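Local coordinates for protein glycosyl transferase family 8 (Streptococcus pneumoniae, PDB 5GVV) that transfers galactose from UDP-galactose to the terminal glucose of the already glycosylated serine-rich repeat protein PsrP, with manganese bound at its active site, at residues D64-G69 and A318-P323; T310-E315 and V325-N330; F119-G124 and V145-N150; K35-N40 and D95-D100. One frame throughout, in Å; residues are numbered along the deposited sequence.

Interaction 1. Residues D64-G69 and A318-P323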
loop_
_atom_site.group_PDB
_atom_site.type_symbol
_atom_site.label_atom_id
_atom_site.label_comp_id
_atom_site.label_asym_id
_atom_site.label_seq_id
_atom_site.Cartn_x
_atom_site.Cartn_y
_atom_site.Cartn_z
ATOM N N ASP A 64 6.214 -11.812 -13.591
ATOM C CA ASP A 64 6.009 -10.388 -13.841
ATOM C C ASP A 64 5.695 -10.184 -15.311
ATOM O O ASP A 64 6.573 -10.305 -16.162
ATOM C CB ASP A 64 7.260 -9.593 -13.439
ATOM C CG ASP A 64 7.077 -8.085 -13.568
ATOM O OD1 ASP A 64 5.980 -7.634 -13.970
ATOM O OD2 ASP A 64 8.036 -7.346 -13.249
ATOM N N CYS A 65 4.437 -9.880 -15.612
ATOM C CA CYS A 65 4.040 -9.658 -16.994
ATOM C C CYS A 65 3.938 -8.164 -17.266
ATOM O O CYS A 65 2.918 -7.535 -16.981
ATOM C CB CYS A 65 2.721 -10.369 -17.290
ATOM S SG CYS A 65 2.828 -12.151 -17.008
ATOM N N LYS A 66 5.011 -7.602 -17.813
ATOM C CA LYS A 66 5.089 -6.161 -18.028
ATOM C C LYS A 66 4.429 -5.731 -19.335
ATOM O O LYS A 66 4.893 -6.072 -20.430
ATOM C CB LYS A 66 6.549 -5.688 -17.974
ATOM C CG LYS A 66 7.074 -5.489 -16.547
ATOM C CD LYS A 66 6.285 -4.399 -15.834
ATOM C CE LYS A 66 6.946 -3.954 -14.528
ATOM N NZ LYS A 66 6.718 -4.908 -13.408
ATOM N N LEU A 67 3.340 -4.979 -19.211
ATOM C CA LEU A 67 2.653 -4.438 -20.375
ATOM C C LEU A 67 3.298 -3.120 -20.798
ATOM O O LEU A 67 2.672 -2.057 -20.753
ATOM C CB LEU A 67 1.156 -4.253 -20.107
ATOM C CG LEU A 67 0.324 -5.525 -19.929
ATOM C CD1 LEU A 67 0.461 -6.018 -18.520
ATOM C CD2 LEU A 67 -1.134 -5.285 -20.237
ATOM N N ILE A 68 4.556 -3.204 -21.212
ATOM C CA ILE A 68 5.300 -2.031 -21.641
ATOM C C ILE A 68 5.590 -2.148 -23.130
ATOM O O ILE A 68 6.241 -3.098 -23.568
ATOM C CB ILE A 68 6.617 -1.896 -20.855
ATOM C CG1 ILE A 68 6.329 -1.835 -19.350
ATOM C CG2 ILE A 68 7.394 -0.672 -21.322
ATOM C CD1 ILE A 68 7.571 -1.848 -18.471
ATOM N N GLY A 69 5.097 -1.187 -23.906
ATOM C CA GLY A 69 5.269 -1.220 -25.349
ATOM C C GLY A 69 4.006 -0.814 -26.087
ATOM O O GLY A 69 2.924 -0.738 -25.498
ATOM N N ALA A 318 11.018 -1.886 -20.535
ATOM C CA ALA A 318 10.471 -3.238 -20.459
ATOM C C ALA A 318 11.447 -4.223 -19.818
ATOM O O ALA A 318 11.064 -5.337 -19.466
ATOM C CB ALA A 318 10.059 -3.725 -21.846
ATOM N N LEU A 319 12.708 -3.817 -19.669
ATOM C CA LEU A 319 13.709 -4.665 -19.024
ATOM C C LEU A 319 13.389 -4.913 -17.545
ATOM O O LEU A 319 14.012 -5.766 -16.914
ATOM C CB LEU A 319 15.110 -4.063 -19.175
ATOM C CG LEU A 319 15.685 -3.937 -20.587
ATOM C CD1 LEU A 319 17.033 -3.225 -20.574
ATOM C CD2 LEU A 319 15.809 -5.309 -21.246
ATOM N N THR A 320 12.426 -4.170 -16.999
ATOM C CA THR A 320 11.966 -4.375 -15.623
ATOM C C THR A 320 11.301 -5.737 -15.394
ATOM O O THR A 320 11.070 -6.137 -14.250
ATOM C CB THR A 320 10.977 -3.276 -15.182
ATOM O OG1 THR A 320 9.873 -3.211 -16.097
ATOM C CG2 THR A 320 11.665 -1.926 -15.126
ATOM N N ARG A 321 10.998 -6.453 -16.473
ATOM C CA ARG A 321 10.407 -7.782 -16.353
ATOM C C ARG A 321 11.444 -8.790 -15.863
ATOM O O ARG A 321 11.085 -9.875 -15.391
ATOM C CB ARG A 321 9.816 -8.235 -17.689
ATOM C CG ARG A 321 10.845 -8.608 -18.757
ATOM C CD ARG A 321 10.199 -8.690 -20.131
ATOM N NE ARG A 321 11.117 -9.183 -21.161
ATOM C CZ ARG A 321 12.009 -8.427 -21.794
ATOM N NH1 ARG A 321 12.132 -7.139 -21.493
ATOM N NH2 ARG A 321 12.793 -8.958 -22.728
ATOM N N PHE A 322 12.723 -8.420 -15.971
ATOM C CA PHE A 322 13.819 -9.252 -15.483
ATOM C C PHE A 322 14.133 -8.901 -14.043
ATOM O O PHE A 322 14.144 -7.722 -13.682
ATOM C CB PHE A 322 15.085 -9.039 -16.316
ATOM C CG PHE A 322 14.949 -9.444 -17.751
ATOM C CD1 PHE A 322 14.944 -10.786 -18.107
ATOM C CD2 PHE A 322 14.864 -8.485 -18.751
ATOM C CE1 PHE A 322 14.836 -11.166 -19.433
ATOM C CE2 PHE A 322 14.756 -8.855 -20.079
ATOM C CZ PHE A 322 14.739 -10.200 -20.422
ATOM N N PRO A 323 14.411 -9.922 -13.216
ATOM C CA PRO A 323 14.725 -9.694 -11.805
ATOM C C PRO A 323 16.156 -9.204 -11.622
ATOM O O PRO A 323 16.503 -8.769 -10.524
ATOM C CB PRO A 323 14.565 -11.085 -11.188
ATOM C CG PRO A 323 14.886 -12.030 -12.311
ATOM C CD PRO A 323 14.370 -11.359 -13.555
HETATM O O HOH W 1 8.963 -11.549 -16.180
#
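A single water joins the backbones of Asp64 and Arg321, donating one hydrogen to each carbonyl, at 2.7 Å from Asp64 O and 2.8 Å from Arg321 O. It bridges two folded units: strand 61-66 is an outermost strand of the GT-A sheet, and the 3-10 turn 318-321 leads from helix 314-317 to strand 325-328 of the second, parallel sheet. No direct polar bond joins the segments; Asp64 OD2 and Thr320 O, two acceptors, lie 3.4 Å apart, and the rest is van der Waals contact. Lys66 doubles back along its own strand, bent at chi2 (-63°) and again at chi4, which brings Lys66 NZ into a 2.8 Å salt bridge with Asp64 OD2 on the syn lone pair. Asn40 OD1 and Ile43 O also accept from NZ. The Lys66 methylenes face the turn: they cross the Thr320 side chain at about a right angle, Lys66 CE 3.4 Å from Thr320 OG1, while that hydroxyl is hydrogen-bonded to Leu317 O. Past Lys66, Ile68 meets the start of the turn, its CB 4.0 Å from Ala318 CB. Gln237 and Phe238 of the second subunit pack on Lys66 and Thr320. The Arg321 guanidinium leads away to a salt bridge with Asp293. Arg321 NH1 also donates to Ala318 O (2.9 Å), approaching from the face of that carbonyl opposite Arg321 N, and Phe322 CE2 sits over the guanidinium centre.

Interaction 2. Residues T310-E315 and V325-N330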
loop_
_atom_site.group_PDB
_atom_site.type_symbol
_atom_site.label_atom_id
_atom_site.label_comp_id
_atom_site.label_asym_id
_atom_site.label_seq_id
_atom_site.Cartn_x
_atom_site.Cartn_y
_atom_site.Cartn_z
ATOM N N THR A 310 18.650 10.633 -19.573
ATOM C CA THR A 310 17.428 11.158 -20.173
ATOM C C THR A 310 16.314 10.123 -20.090
ATOM O O THR A 310 16.508 9.048 -19.515
ATOM C CB THR A 310 17.677 11.533 -21.654
ATOM O OG1 THR A 310 16.454 11.962 -22.267
ATOM C CG2 THR A 310 18.217 10.338 -22.408
ATOM N N ASN A 311 15.149 10.448 -20.654
ATOM C CA ASN A 311 14.043 9.492 -20.729
ATOM C C ASN A 311 14.450 8.255 -21.520
ATOM O O ASN A 311 15.266 8.346 -22.435
ATOM C CB ASN A 311 12.819 10.130 -21.389
ATOM C CG ASN A 311 12.097 11.095 -20.475
ATOM O OD1 ASN A 311 11.926 10.831 -19.287
ATOM N ND2 ASN A 311 11.670 12.224 -21.028
HETATM N N MSE A 312 13.879 7.103 -21.180
HETATM C CA MSE A 312 14.238 5.864 -21.863
HETATM C C MSE A 312 13.088 5.334 -22.708
HETATM O O MSE A 312 11.916 5.527 -22.379
HETATM C CB MSE A 312 14.678 4.794 -20.861
HETATM C CG MSE A 312 16.069 4.991 -20.259
HETATM SE SE MSE A 312 16.345 3.580 -18.952
HETATM C CE MSE A 312 18.244 3.802 -18.580
ATOM N N ALA A 313 13.435 4.659 -23.799
ATOM C CA ALA A 313 12.443 4.046 -24.674
ATOM C C ALA A 313 11.830 2.809 -24.026
ATOM O O ALA A 313 12.399 2.247 -23.088
ATOM C CB ALA A 313 13.072 3.684 -26.004
ATOM N N ASN A 314 10.676 2.387 -24.537
ATOM C CA ASN A 314 9.979 1.223 -24.000
ATOM C C ASN A 314 10.842 -0.035 -24.009
ATOM O O ASN A 314 10.718 -0.877 -23.121
ATOM C CB ASN A 314 8.681 0.966 -24.770
ATOM C CG ASN A 314 7.589 1.963 -24.433
ATOM O OD1 ASN A 314 7.663 2.670 -23.429
ATOM N ND2 ASN A 314 6.560 2.018 -25.273
ATOM N N GLU A 315 11.708 -0.157 -25.013
ATOM C CA GLU A 315 12.611 -1.300 -25.121
ATOM C C GLU A 315 13.462 -1.473 -23.865
ATOM O O GLU A 315 13.721 -2.602 -23.436
ATOM C CB GLU A 315 13.521 -1.165 -26.350
ATOM C CG GLU A 315 12.843 -1.480 -27.682
ATOM C CD GLU A 315 12.006 -0.327 -28.214
ATOM O OE1 GLU A 315 12.064 0.777 -27.635
ATOM O OE2 GLU A 315 11.296 -0.528 -29.223
ATOM N N VAL A 325 17.889 -6.867 -13.854
ATOM C CA VAL A 325 18.253 -5.641 -14.560
ATOM C C VAL A 325 17.703 -4.439 -13.818
ATOM O O VAL A 325 16.498 -4.369 -13.534
ATOM C CB VAL A 325 17.708 -5.611 -16.001
ATOM C CG1 VAL A 325 18.147 -4.330 -16.704
ATOM C CG2 VAL A 325 18.179 -6.833 -16.784
ATOM N N THR A 326 18.578 -3.499 -13.484
ATOM C CA THR A 326 18.118 -2.222 -12.951
ATOM C C THR A 326 18.366 -1.128 -13.978
ATOM O O THR A 326 19.454 -1.018 -14.551
ATOM C CB THR A 326 18.744 -1.889 -11.592
ATOM O OG1 THR A 326 18.388 -2.917 -10.656
ATOM C CG2 THR A 326 18.218 -0.557 -11.065
ATOM N N VAL A 327 17.321 -0.342 -14.209
ATOM C CA VAL A 327 17.256 0.653 -15.264
ATOM C C VAL A 327 17.106 2.039 -14.611
ATOM O O VAL A 327 16.243 2.227 -13.749
ATOM C CB VAL A 327 16.062 0.289 -16.171
ATOM C CG1 VAL A 327 15.231 1.493 -16.543
ATOM C CG2 VAL A 327 16.535 -0.488 -17.403
ATOM N N TYR A 328 17.962 2.993 -14.983
ATOM C CA TYR A 328 17.978 4.295 -14.315
ATOM C C TYR A 328 17.759 5.452 -15.283
ATOM O O TYR A 328 18.711 6.163 -15.620
ATOM C CB TYR A 328 19.322 4.539 -13.624
ATOM C CG TYR A 328 19.797 3.479 -12.656
ATOM C CD1 TYR A 328 20.466 2.346 -13.111
ATOM C CD2 TYR A 328 19.628 3.636 -11.287
ATOM C CE1 TYR A 328 20.928 1.389 -12.231
ATOM C CE2 TYR A 328 20.080 2.679 -10.396
ATOM C CZ TYR A 328 20.737 1.563 -10.876
ATOM O OH TYR A 328 21.201 0.599 -10.004
ATOM N N PRO A 329 16.511 5.668 -15.721
ATOM C CA PRO A 329 16.306 6.801 -16.626
ATOM C C PRO A 329 16.528 8.124 -15.894
ATOM O O PRO A 329 16.392 8.168 -14.666
ATOM C CB PRO A 329 14.837 6.662 -17.035
ATOM C CG PRO A 329 14.184 5.938 -15.875
ATOM C CD PRO A 329 15.245 4.997 -15.357
ATOM N N ASN A 330 16.887 9.171 -16.632
ATOM C CA ASN A 330 17.016 10.508 -16.061
ATOM C C ASN A 330 18.010 10.604 -14.907
ATOM O O ASN A 330 17.753 11.284 -13.912
ATOM C CB ASN A 330 15.638 11.026 -15.629
ATOM C CG ASN A 330 14.703 11.224 -16.804
ATOM O OD1 ASN A 330 15.024 11.955 -17.742
ATOM N ND2 ASN A 330 13.553 10.556 -16.774
#
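Asn330 grips the loop before helix 314-317 with two donors. Asn330 N reaches Thr310 O at 2.9 Å, and Asn330 ND2 reaches Asn311 OD1 at 3.0 Å in a nearly straight bond (169°). The two side-chain amides stand almost perpendicular, 86° apart: Asn311 OD1 lies in the amide plane of Asn330, whereas Asn330 ND2 sits above the amide plane of Asn311. Beside this polar end runs selenomethionine Met312. Its chain is extended beyond CG (chi2 177°) and slides past Val327 in the opposite direction, Met312 SE 3.4 Å from Val327 CG1, with Met312 CE against Tyr328 N at 3.7 Å. Met312 CG meets Pro329 CB at 3.8 Å, the two side chains crossing at about a right angle. Further out, Leu317 of helix 314-317 touches both Met312 and Val327, and Phe238 of the second subunit packs on Val327 and Pro329. The contact thus ties the chain leaving strand 302-307 to the chain leaving strand 325-328, across the C-terminal ends of these two parallel strands of a beta-alpha-beta unit; Ala313 is the helix N-cap residue. Because the polar bonds are made by neutral amides and backbone groups, beside the apolar Met312-Val327-Pro329 packing, the join involves no charged side chain and should depend little on pH.

Interaction 3. Residues F119-G124 and V145-N150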
loop_
_atom_site.group_PDB
_atom_site.type_symbol
_atom_site.label_atom_id
_atom_site.label_comp_id
_atom_site.label_asym_id
_atom_site.label_seq_id
_atom_site.Cartn_x
_atom_site.Cartn_y
_atom_site.Cartn_z
ATOM N N PHE A 119 -10.277 -25.166 -10.065
ATOM C CA PHE A 119 -9.076 -25.414 -10.858
ATOM C C PHE A 119 -9.279 -26.601 -11.805
ATOM O O PHE A 119 -8.750 -26.620 -12.921
ATOM C CB PHE A 119 -7.895 -25.721 -9.932
ATOM C CG PHE A 119 -7.351 -24.522 -9.198
ATOM C CD1 PHE A 119 -7.122 -23.322 -9.862
ATOM C CD2 PHE A 119 -7.050 -24.607 -7.845
ATOM C CE1 PHE A 119 -6.609 -22.217 -9.180
ATOM C CE2 PHE A 119 -6.537 -23.513 -7.156
ATOM C CZ PHE A 119 -6.319 -22.316 -7.826
ATOM N N GLU A 120 -10.043 -27.589 -11.346
ATOM C CA GLU A 120 -10.179 -28.858 -12.056
ATOM C C GLU A 120 -11.411 -28.932 -12.948
ATOM O O GLU A 120 -11.706 -29.988 -13.510
ATOM C CB GLU A 120 -10.235 -30.018 -11.062
ATOM C CG GLU A 120 -8.931 -30.314 -10.340
ATOM C CD GLU A 120 -9.091 -31.408 -9.299
ATOM O OE1 GLU A 120 -10.243 -31.831 -9.053
ATOM O OE2 GLU A 120 -8.069 -31.842 -8.725
ATOM N N LEU A 121 -12.147 -27.831 -13.060
ATOM C CA LEU A 121 -13.347 -27.823 -13.888
ATOM C C LEU A 121 -12.980 -28.086 -15.343
ATOM O O LEU A 121 -11.989 -27.547 -15.843
ATOM C CB LEU A 121 -14.097 -26.494 -13.756
ATOM C CG LEU A 121 -15.360 -26.362 -14.610
ATOM C CD1 LEU A 121 -16.353 -27.459 -14.272
ATOM C CD2 LEU A 121 -16.002 -25.002 -14.438
ATOM N N ASP A 122 -13.756 -28.935 -16.014
ATOM C CA ASP A 122 -13.527 -29.200 -17.431
ATOM C C ASP A 122 -14.338 -28.222 -18.276
ATOM O O ASP A 122 -15.563 -28.158 -18.169
ATOM C CB ASP A 122 -13.890 -30.645 -17.784
ATOM C CG ASP A 122 -13.263 -31.104 -19.095
ATOM O OD1 ASP A 122 -12.805 -30.247 -19.886
ATOM O OD2 ASP A 122 -13.230 -32.331 -19.338
ATOM N N LEU A 123 -13.645 -27.463 -19.117
ATOM C CA LEU A 123 -14.285 -26.439 -19.936
ATOM C C LEU A 123 -14.904 -26.988 -21.220
ATOM O O LEU A 123 -15.744 -26.331 -21.839
ATOM C CB LEU A 123 -13.277 -25.350 -20.284
ATOM C CG LEU A 123 -12.721 -24.613 -19.066
ATOM C CD1 LEU A 123 -11.406 -23.948 -19.394
ATOM C CD2 LEU A 123 -13.725 -23.590 -18.573
ATOM N N GLY A 124 -14.495 -28.188 -21.616
ATOM C CA GLY A 124 -14.923 -28.738 -22.890
ATOM C C GLY A 124 -14.504 -27.832 -24.036
ATOM O O GLY A 124 -13.319 -27.519 -24.188
ATOM N N VAL A 145 -14.089 -13.200 -12.310
ATOM C CA VAL A 145 -13.543 -14.538 -12.095
ATOM C C VAL A 145 -13.752 -15.351 -13.364
ATOM O O VAL A 145 -14.884 -15.706 -13.702
ATOM C CB VAL A 145 -14.235 -15.272 -10.927
ATOM C CG1 VAL A 145 -13.698 -16.701 -10.806
ATOM C CG2 VAL A 145 -14.053 -14.514 -9.619
ATOM N N LEU A 146 -12.667 -15.637 -14.074
ATOM C CA LEU A 146 -12.776 -16.337 -15.345
ATOM C C LEU A 146 -11.865 -17.550 -15.385
ATOM O O LEU A 146 -10.637 -17.414 -15.322
ATOM C CB LEU A 146 -12.441 -15.398 -16.506
ATOM C CG LEU A 146 -13.356 -14.187 -16.663
ATOM C CD1 LEU A 146 -12.857 -13.267 -17.753
ATOM C CD2 LEU A 146 -14.768 -14.637 -16.969
ATOM N N LEU A 147 -12.463 -18.736 -15.467
ATOM C CA LEU A 147 -11.696 -19.929 -15.783
ATOM C C LEU A 147 -11.543 -19.952 -17.294
ATOM O O LEU A 147 -12.520 -20.140 -18.018
ATOM C CB LEU A 147 -12.400 -21.191 -15.292
ATOM C CG LEU A 147 -11.530 -22.440 -15.428
ATOM C CD1 LEU A 147 -10.160 -22.192 -14.814
ATOM C CD2 LEU A 147 -12.189 -23.637 -14.784
ATOM N N ILE A 148 -10.316 -19.760 -17.770
ATOM C CA ILE A 148 -10.081 -19.459 -19.179
ATOM C C ILE A 148 -9.431 -20.604 -19.963
ATOM O O ILE A 148 -8.431 -21.178 -19.529
ATOM C CB ILE A 148 -9.223 -18.183 -19.312
ATOM C CG1 ILE A 148 -10.017 -16.966 -18.826
ATOM C CG2 ILE A 148 -8.757 -17.979 -20.746
ATOM C CD1 ILE A 148 -9.195 -15.693 -18.674
ATOM N N ASN A 149 -10.019 -20.933 -21.111
ATOM C CA ASN A 149 -9.410 -21.864 -22.052
ATOM C C ASN A 149 -8.334 -21.113 -22.835
ATOM O O ASN A 149 -8.577 -20.653 -23.948
ATOM C CB ASN A 149 -10.483 -22.415 -22.998
ATOM C CG ASN A 149 -9.984 -23.560 -23.866
ATOM O OD1 ASN A 149 -8.788 -23.691 -24.133
ATOM N ND2 ASN A 149 -10.913 -24.393 -24.321
ATOM N N ASN A 150 -7.150 -20.986 -22.241
ATOM C CA ASN A 150 -6.082 -20.162 -22.810
ATOM C C ASN A 150 -5.627 -20.582 -24.212
ATOM O O ASN A 150 -5.271 -19.736 -25.038
ATOM C CB ASN A 150 -4.882 -20.117 -21.863
ATOM C CG ASN A 150 -3.945 -18.965 -22.175
ATOM O OD1 ASN A 150 -4.390 -17.890 -22.568
ATOM N ND2 ASN A 150 -2.644 -19.188 -22.015
#
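Leu121 and Leu123, in the Asx-turn loop that follows helix 116-119, lay their side chains on strand 145-149, where Leu147 and Asn149 receive them. Leu123 reaches the strand with both methyls. Leu123 CD2 lies 3.7 Å from Leu147 O and 4.0 Å from Leu147 CG, while Leu123 CD1 rests against the next stretch of backbone, 3.7 Å from Asn149 N, and also touches Asn149 CB. Leu147 answers from the strand: its CG is anti to the backbone N (chi1 -172°), and Leu147 CD2 presses on Leu121 CB at 3.6 Å. Within the loop an Asx turn forms: Gly124 N donates to Asp122 OD1 at 3.2 Å in a nearly straight bond (168°), coming from above the carboxylate plane. In the GT-A sheet, strand 145-149 runs between strands 101-105 and 128-131, antiparallel to both, and the loop crosses this part of the sheet before entering strand 128-131. Both neighbours add to the leucine cluster: Lys101 touches Leu123 and Leu147, Ala129 touches Leu121 and Leu123, and Lys101 NZ donates to the carbonyls of Phe119 and Leu121. Ile148 points away from the loop; its side chain is about 13 Å from the bound UDP. Asn149 is the N-cap of helix 150-155: its OD1 accepts from Lys152 N, while its ND2 makes a weak bond to Asn126 O. Asn149 is also the centre of an inverse gamma turn, closed by a weak bond of 3.0 Å from Asn150 N to Ile148 O.

Interaction 4. Residues K35-N40 and D95-D100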
loop_
_atom_site.group_PDB
_atom_site.type_symbol
_atom_site.label_atom_id
_atom_site.label_comp_id
_atom_site.label_asym_id
_atom_site.label_seq_id
_atom_site.Cartn_x
_atom_site.Cartn_y
_atom_site.Cartn_z
ATOM N N LYS A 35 1.140 -21.039 -9.865
ATOM C CA LYS A 35 1.924 -20.239 -10.790
ATOM C C LYS A 35 1.111 -18.992 -11.086
ATOM O O LYS A 35 0.138 -19.033 -11.847
ATOM C CB LYS A 35 2.219 -21.014 -12.072
ATOM C CG LYS A 35 3.128 -20.272 -13.041
ATOM C CD LYS A 35 3.487 -21.165 -14.213
ATOM C CE LYS A 35 4.374 -20.453 -15.218
ATOM N NZ LYS A 35 4.582 -21.329 -16.409
ATOM N N ILE A 36 1.496 -17.888 -10.455
ATOM C CA ILE A 36 0.743 -16.645 -10.559
ATOM C C ILE A 36 1.365 -15.677 -11.563
ATOM O O ILE A 36 2.529 -15.290 -11.432
ATOM C CB ILE A 36 0.634 -15.950 -9.185
ATOM C CG1 ILE A 36 -0.185 -16.813 -8.217
ATOM C CG2 ILE A 36 -0.005 -14.579 -9.330
ATOM C CD1 ILE A 36 -0.250 -16.267 -6.810
ATOM N N TYR A 37 0.579 -15.283 -12.561
ATOM C CA TYR A 37 0.982 -14.221 -13.476
ATOM C C TYR A 37 0.382 -12.911 -12.976
ATOM O O TYR A 37 -0.761 -12.889 -12.514
ATOM C CB TYR A 37 0.467 -14.497 -14.890
ATOM C CG TYR A 37 1.019 -15.738 -15.559
ATOM C CD1 TYR A 37 2.003 -15.638 -16.536
ATOM C CD2 TYR A 37 0.538 -17.006 -15.242
ATOM C CE1 TYR A 37 2.506 -16.762 -17.166
ATOM C CE2 TYR A 37 1.040 -18.144 -15.875
ATOM C CZ TYR A 37 2.025 -18.010 -16.835
ATOM O OH TYR A 37 2.538 -19.126 -17.472
ATOM N N LEU A 38 1.144 -11.823 -13.049
ATOM C CA LEU A 38 0.599 -10.512 -12.699
ATOM C C LEU A 38 0.856 -9.509 -13.810
ATOM O O LEU A 38 1.990 -9.061 -14.011
ATOM C CB LEU A 38 1.178 -9.999 -11.379
ATOM C CG LEU A 38 0.778 -8.582 -10.951
ATOM C CD1 LEU A 38 -0.729 -8.442 -10.922
ATOM C CD2 LEU A 38 1.368 -8.255 -9.583
ATOM N N LEU A 39 -0.201 -9.163 -14.537
ATOM C CA LEU A 39 -0.097 -8.181 -15.609
ATOM C C LEU A 39 -0.054 -6.774 -15.021
ATOM O O LEU A 39 -0.931 -6.391 -14.243
ATOM C CB LEU A 39 -1.266 -8.328 -16.587
ATOM C CG LEU A 39 -1.076 -9.332 -17.732
ATOM C CD1 LEU A 39 -0.947 -10.748 -17.208
ATOM C CD2 LEU A 39 -2.206 -9.237 -18.765
ATOM N N ASN A 40 0.979 -6.013 -15.369
ATOM C CA ASN A 40 1.146 -4.666 -14.828
ATOM C C ASN A 40 2.076 -3.834 -15.699
ATOM O O ASN A 40 2.721 -4.363 -16.603
ATOM C CB ASN A 40 1.698 -4.724 -13.399
ATOM C CG ASN A 40 3.165 -5.143 -13.350
ATOM O OD1 ASN A 40 4.046 -4.334 -13.044
ATOM N ND2 ASN A 40 3.432 -6.414 -13.638
ATOM N N ASP A 95 -1.137 -13.699 -24.282
ATOM C CA ASP A 95 0.169 -13.239 -24.742
ATOM C C ASP A 95 1.271 -13.542 -23.722
ATOM O O ASP A 95 2.461 -13.446 -24.041
ATOM C CB ASP A 95 0.134 -11.739 -25.060
ATOM C CG ASP A 95 -0.670 -11.422 -26.309
ATOM O OD1 ASP A 95 -0.668 -12.253 -27.243
ATOM O OD2 ASP A 95 -1.304 -10.344 -26.360
ATOM N N PHE A 96 0.875 -13.914 -22.505
ATOM C CA PHE A 96 1.833 -14.185 -21.436
ATOM C C PHE A 96 1.751 -15.602 -20.878
ATOM O O PHE A 96 2.775 -16.217 -20.577
ATOM C CB PHE A 96 1.640 -13.196 -20.281
ATOM C CG PHE A 96 1.919 -11.765 -20.649
ATOM C CD1 PHE A 96 0.875 -10.911 -20.990
ATOM C CD2 PHE A 96 3.219 -11.270 -20.649
ATOM C CE1 PHE A 96 1.120 -9.590 -21.326
ATOM C CE2 PHE A 96 3.472 -9.947 -20.981
ATOM C CZ PHE A 96 2.419 -9.107 -21.322
ATOM N N VAL A 97 0.531 -16.110 -20.717
ATOM C CA VAL A 97 0.314 -17.402 -20.068
ATOM C C VAL A 97 0.604 -18.565 -21.017
ATOM O O VAL A 97 0.113 -18.585 -22.145
ATOM C CB VAL A 97 -1.128 -17.512 -19.525
ATOM C CG1 VAL A 97 -1.314 -18.807 -18.752
ATOM C CG2 VAL A 97 -1.440 -16.311 -18.633
ATOM N N THR A 98 1.396 -19.532 -20.556
ATOM C CA THR A 98 1.826 -20.648 -21.401
ATOM C C THR A 98 0.969 -21.886 -21.171
ATOM O O THR A 98 1.012 -22.838 -21.955
ATOM C CB THR A 98 3.302 -21.015 -21.143
ATOM O OG1 THR A 98 3.450 -21.518 -19.807
ATOM C CG2 THR A 98 4.191 -19.797 -21.314
ATOM N N GLU A 99 0.188 -21.874 -20.094
ATOM C CA GLU A 99 -0.674 -23.009 -19.780
ATOM C C GLU A 99 -1.943 -22.997 -20.631
ATOM O O GLU A 99 -2.410 -21.934 -21.052
ATOM C CB GLU A 99 -1.024 -23.037 -18.289
ATOM C CG GLU A 99 0.138 -23.428 -17.372
ATOM C CD GLU A 99 1.161 -22.319 -17.179
ATOM O OE1 GLU A 99 0.867 -21.150 -17.509
ATOM O OE2 GLU A 99 2.267 -22.620 -16.688
ATOM N N ASP A 100 -2.493 -24.178 -20.892
ATOM C CA ASP A 100 -3.694 -24.276 -21.715
ATOM C C ASP A 100 -4.935 -23.788 -20.955
ATOM O O ASP A 100 -5.913 -23.341 -21.566
ATOM C CB ASP A 100 -3.887 -25.706 -22.228
ATOM C CG ASP A 100 -2.731 -26.177 -23.101
ATOM O OD1 ASP A 100 -2.061 -25.326 -23.730
ATOM O OD2 ASP A 100 -2.493 -27.405 -23.155
#
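The Tyr37 ring lies with one face against Val97, whose CG2 stands almost directly over the ring centre, 3.9 Å from the centroid and 7° off the normal, a CH-pi contact. At the ring edge, near its plane, Tyr37 OH donates to Glu99 OE1 at 2.6 Å on the syn lone pair, with ring and carboxylate planes 68° apart. The other oxygen of the carboxylate turns to Lys35. That chain is fully extended, its CG anti to the backbone N (chi1 -176°), and Lys35 NZ forms a salt bridge of 2.7 Å with Glu99 OE2, again on the syn lone pair. Two weak bonds end on Tyr37 OH, from Thr98 N (3.3 Å) and from Lys35 NZ (3.2 Å). Further along strand 34-40, Leu39 and Phe96 cross obliquely, Leu39 CG to Phe96 CD1 4.1 Å; the Leu39 side chain is also about 4 Å from that of Ala11 in the UDP pocket. This strand lies between 6-11 and 61-66 in the GT-A sheet; Val9, Ile63 and Cys65 from those neighbours also touch Tyr37. With the lysine on one oxygen and the buried phenol on the other, Glu99 is held through both carboxylate oxygens, a setting that would be expected to stabilise its negative charge.

How the interactions relate
Interactions 1, 3 and 4 share the GT-A sheet. Interactions 1 and 4 sit on its neighbouring strands 61-66 and 34-40, their centres 13 Å apart, joined by a probable hydrogen bond from Leu67 N to Asn40 O. Interaction 3 lies beyond strand 101-105. Its centre is 14 Å from that of interaction 4, and Asn150 ND2 reaches Glu99 O there. Interaction 2 belongs to the second, parallel sheet. Its centre is 12 Å from that of interaction 1, and both touch the second subunit. Along the chain the segments of interaction 1 alternate with those of 4 and of 2. Contact 64-69 with 318-323 brings the edge of the nucleotide-binding GT-A sheet against the turn leading into the parallel sheet.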